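Local coordinates for cellulase (Bacteroides salanitronis, PDB 6WQY), which probably hydrolyses internal beta-1,4-glucosidic bonds of cellulose and related plant polysaccharides, this chain being the glycosyl hydrolase family 5 catalytic domain of a longer protein, at residues L25-A28 with V29-L33; Q61-F64 with D65-N69. All blocks are in the same frame, centred on the assembly; numbering follows the deposited sequence.

In the fold
The fold is a TIM barrel of eight parallel strands, and from the N terminus the chain first reaches helix 24-31, which holds contact 1. It lies by the end of the barrel where the strands begin, and L33 leads directly into the first strand, 34-37. Contact 2 belongs to helix 61-70, on the crossover from that strand to the second one, 74-77. Each contact joins successive turns within its own helix, so neither closes a long loop; they follow in series and neither nest nor cross. The centres of contact 1 and contact 2 are about 20 Å apart, and the two do not touch. Both helices reach strand 74-77: the first through S74, the second through V75.

Contact 1: L25-A28 with V29-L33; sequences LEIA and VSLGL
L31 packs back on I27, one helical turn earlier. Its CB lies 3.8 Å from A28 O; CG next passes I27 O, and L31 CD1 finishes 4.0 Å from I27 CG2. The two side chains run side by side and point the same way, an i to i+4 pairing on the buried flank of the helix. I27 O has two donors. One is the helical N-H of L31, and the other is S30 OG, at 2.8 Å from I27 O. The serine oxygen can bend back to the preceding turn because chi1 is 78°, which puts OG between its own N and carbonyl carbon. S20 N gives that OG a second hydrogen bond.

G32 then ends the helix with a positive phi of 58°, which suits glycine. Its N still donates to A28 O at 3.0 Å, while the bond from L31 N to A28 O is weak. A water ties off the turn, donating to A28 O and to G32 O at 2.8 Å each.

Around this, I27 and L31 both rest on M247 of strand 246-251, and L31 O accepts from S74 OG at the start of strand 74-77. L33 pairs with T73, and its side chain packs on M378 and I382 of helix 371-383. With M247, S74 and T73 as neighbours, helix 24-31 lies at the end of the barrel where the strands begin.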
loop_
_atom_site.group_PDB
_atom_site.type_symbol
_atom_site.label_atom_id
_atom_site.label_comp_id
_atom_site.label_asym_id
_atom_site.label_seq_id
_atom_site.Cartn_x
_atom_site.Cartn_y
_atom_site.Cartn_z
ATOM N N LEU A 25 -1.202 16.290 -7.749
ATOM C CA LEU A 25 -2.381 15.896 -8.510
ATOM C C LEU A 25 -1.996 15.189 -9.803
ATOM O O LEU A 25 -2.674 14.242 -10.217
ATOM C CB LEU A 25 -3.282 17.096 -8.763
ATOM C CG LEU A 25 -3.919 17.661 -7.491
ATOM C CD1 LEU A 25 -4.714 18.923 -7.786
ATOM C CD2 LEU A 25 -4.806 16.621 -6.820
ATOM N N GLU A 26 -0.901 15.612 -10.446
ATOM C CA GLU A 26 -0.457 14.946 -11.665
ATOM C C GLU A 26 0.089 13.551 -11.385
ATOM O O GLU A 26 -0.139 12.610 -12.157
ATOM C CB GLU A 26 0.609 15.793 -12.355
ATOM C CG GLU A 26 0.069 17.018 -13.075
ATOM C CD GLU A 26 -0.862 16.645 -14.211
ATOM O OE1 GLU A 26 -2.072 16.466 -13.955
ATOM O OE2 GLU A 26 -0.380 16.510 -15.356
ATOM N N ILE A 27 0.829 13.404 -10.296
ATOM C CA ILE A 27 1.300 12.086 -9.899
ATOM C C ILE A 27 0.113 11.179 -9.616
ATOM O O ILE A 27 0.084 10.011 -10.033
ATOM C CB ILE A 27 2.278 12.224 -8.716
ATOM C CG1 ILE A 27 3.535 12.966 -9.181
ATOM C CG2 ILE A 27 2.608 10.861 -8.129
ATOM C CD1 ILE A 27 4.405 13.458 -8.059
ATOM N N ALA A 28 -0.904 11.712 -8.943
ATOM C CA ALA A 28 -2.097 10.927 -8.656
ATOM C C ALA A 28 -2.802 10.480 -9.932
ATOM O O ALA A 28 -3.263 9.337 -10.010
ATOM C CB ALA A 28 -3.057 11.706 -7.757
ATOM N N VAL A 29 -2.912 11.362 -10.934
ATOM C CA VAL A 29 -3.519 10.955 -12.200
ATOM C C VAL A 29 -2.775 9.772 -12.791
ATOM O O VAL A 29 -3.389 8.823 -13.291
ATOM C CB VAL A 29 -3.559 12.139 -13.190
ATOM C CG1 VAL A 29 -3.835 11.660 -14.628
ATOM C CG2 VAL A 29 -4.602 13.157 -12.762
ATOM N N SER A 30 -1.442 9.804 -12.754
ATOM C CA SER A 30 -0.677 8.738 -13.384
ATOM C C SER A 30 -0.881 7.408 -12.672
ATOM O O SER A 30 -0.754 6.352 -13.295
ATOM C CB SER A 30 0.809 9.097 -13.451
ATOM O OG SER A 30 1.478 8.915 -12.210
ATOM N N LEU A 31 -1.173 7.430 -11.365
ATOM C CA LEU A 31 -1.394 6.212 -10.589
ATOM C C LEU A 31 -2.833 5.711 -10.663
ATOM O O LEU A 31 -3.068 4.520 -10.423
ATOM C CB LEU A 31 -0.959 6.424 -9.138
ATOM C CG LEU A 31 0.561 6.396 -8.953
ATOM C CD1 LEU A 31 0.990 7.181 -7.729
ATOM C CD2 LEU A 31 1.076 4.965 -8.896
ATOM N N GLY A 32 -3.789 6.576 -10.978
ATOM C CA GLY A 32 -5.153 6.134 -11.254
ATOM C C GLY A 32 -5.806 5.375 -10.116
ATOM O O GLY A 32 -5.825 5.825 -8.961
ATOM N N LEU A 33 -6.394 4.228 -10.462
ATOM C CA LEU A 33 -7.067 3.347 -9.508
ATOM C C LEU A 33 -6.184 2.136 -9.279
ATOM O O LEU A 33 -5.752 1.486 -10.242
ATOM C CB LEU A 33 -8.424 2.893 -10.052
ATOM C CG LEU A 33 -9.196 1.901 -9.183
ATOM C CD1 LEU A 33 -9.570 2.510 -7.833
ATOM C CD2 LEU A 33 -10.442 1.412 -9.894
HETATM O O HOH W 1 -5.731 8.597 -8.896
#

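Contact 2: Q61-F64 with D65-N69; sequences QALF and DALAN
Q61 reaches D65 by a bend in its side chain: CG stands anti to the backbone N, then chi2 of 67° folds the amide toward the next turn. D65 carries its CG beside its own N, on the flank facing Q61. The two side chains cross at about a right angle, and Q61 NE2 donates to D65 OD1 at 3.0 Å. The bond is noticeably bent, 141° at the hydrogen, and NE2 comes to the oxygen from above the carboxylate, 50° out of its plane. The same two residues are joined through the backbone, where D65 N donates to Q61 O at 2.9 Å, the ordinary i to i+4 helical bond.

On the barrel side, L67 CD1 lies against both L63 and F64 of the previous turn. It is 4.1 Å from L63 CG and 4.2 Å above the plane of the F64 ring, displaced toward the rim. L67 CG also lies 3.4 Å from L63 O, beside the carbonyl that takes the helical bond from L67 N. L63 and L67 continue inward to W35 of strand 34-37, with F360 touching both; F64 packs against V104 and A108 of helix 95-110.

Chemically the helix has two characters. L63, F64 and L67 form its buried apolar side, whereas the partly exposed Q61 and D65 form a polar link. Q61 NE2 donates to Y107 O as well as to D65, and these two acceptors probably fix the rotation of the amide. The neutral amide thus links the D65 carboxylate with the carbonyl of Y107 in helix 95-110.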
loop_
_atom_site.group_PDB
_atom_site.type_symbol
_atom_site.label_atom_id
_atom_site.label_comp_id
_atom_site.label_asym_id
_atom_site.label_seq_id
_atom_site.Cartn_x
_atom_site.Cartn_y
_atom_site.Cartn_z
ATOM N N GLN A 61 0.233 -14.097 -15.204
ATOM C CA GLN A 61 -0.014 -13.048 -16.185
ATOM C C GLN A 61 -1.503 -12.867 -16.435
ATOM O O GLN A 61 -1.976 -11.744 -16.633
ATOM C CB GLN A 61 0.702 -13.374 -17.497
ATOM C CG GLN A 61 0.590 -12.277 -18.535
ATOM C CD GLN A 61 1.340 -11.040 -18.108
ATOM O OE1 GLN A 61 2.558 -11.062 -17.964
ATOM N NE2 GLN A 61 0.615 -9.974 -17.834
ATOM N N ALA A 62 -2.262 -13.963 -16.443
ATOM C CA ALA A 62 -3.690 -13.874 -16.712
ATOM C C ALA A 62 -4.388 -12.952 -15.721
ATOM O O ALA A 62 -5.308 -12.214 -16.091
ATOM C CB ALA A 62 -4.331 -15.260 -16.697
ATOM N N LEU A 63 -3.983 -12.983 -14.453
ATOM C CA LEU A 63 -4.559 -12.063 -13.473
ATOM C C LEU A 63 -4.288 -10.617 -13.866
ATOM O O LEU A 63 -5.190 -9.778 -13.857
ATOM C CB LEU A 63 -3.999 -12.335 -12.075
ATOM C CG LEU A 63 -4.340 -11.250 -11.047
ATOM C CD1 LEU A 63 -5.838 -11.183 -10.751
ATOM C CD2 LEU A 63 -3.519 -11.435 -9.792
ATOM N N PHE A 64 -3.035 -10.298 -14.181
ATOM C CA PHE A 64 -2.677 -8.913 -14.474
ATOM C C PHE A 64 -3.332 -8.426 -15.752
ATOM O O PHE A 64 -3.753 -7.267 -15.827
ATOM C CB PHE A 64 -1.158 -8.759 -14.443
ATOM C CG PHE A 64 -0.614 -8.756 -13.043
ATOM C CD1 PHE A 64 -0.430 -9.934 -12.343
ATOM C CD2 PHE A 64 -0.328 -7.560 -12.410
ATOM C CE1 PHE A 64 0.034 -9.910 -11.037
ATOM C CE2 PHE A 64 0.150 -7.526 -11.126
ATOM C CZ PHE A 64 0.327 -8.702 -10.433
ATOM N N ASP A 65 -3.473 -9.300 -16.747
ATOM C CA ASP A 65 -4.213 -8.931 -17.942
ATOM C C ASP A 65 -5.654 -8.592 -17.591
ATOM O O ASP A 65 -6.230 -7.633 -18.122
ATOM C CB ASP A 65 -4.189 -10.090 -18.934
ATOM C CG ASP A 65 -2.833 -10.326 -19.566
ATOM O OD1 ASP A 65 -1.914 -9.502 -19.417
ATOM O OD2 ASP A 65 -2.692 -11.371 -20.246
ATOM N N ALA A 66 -6.252 -9.377 -16.686
ATOM C CA ALA A 66 -7.622 -9.130 -16.266
ATOM C C ALA A 66 -7.736 -7.812 -15.509
ATOM O O ALA A 66 -8.717 -7.078 -15.690
ATOM C CB ALA A 66 -8.136 -10.295 -15.419
ATOM N N LEU A 67 -6.757 -7.490 -14.657
ATOM C CA LEU A 67 -6.797 -6.218 -13.932
ATOM C C LEU A 67 -6.776 -5.044 -14.906
ATOM O O LEU A 67 -7.525 -4.073 -14.751
ATOM C CB LEU A 67 -5.605 -6.128 -12.986
ATOM C CG LEU A 67 -5.619 -7.113 -11.823
ATOM C CD1 LEU A 67 -4.290 -7.113 -11.106
ATOM C CD2 LEU A 67 -6.734 -6.801 -10.847
ATOM N N ALA A 68 -5.891 -5.105 -15.905
ATOM C CA ALA A 68 -5.811 -4.040 -16.896
ATOM C C ALA A 68 -7.093 -3.967 -17.712
ATOM O O ALA A 68 -7.622 -2.873 -17.958
ATOM C CB ALA A 68 -4.598 -4.258 -17.799
ATOM N N ASN A 69 -7.626 -5.114 -18.119
ATOM C CA ASN A 69 -8.868 -5.096 -18.887
ATOM C C ASN A 69 -10.020 -4.512 -18.084
ATOM O O ASN A 69 -10.917 -3.887 -18.655
ATOM C CB ASN A 69 -9.225 -6.508 -19.355
ATOM C CG ASN A 69 -8.299 -7.014 -20.439
ATOM O OD1 ASN A 69 -7.615 -6.235 -21.102
ATOM N ND2 ASN A 69 -8.283 -8.328 -20.636
#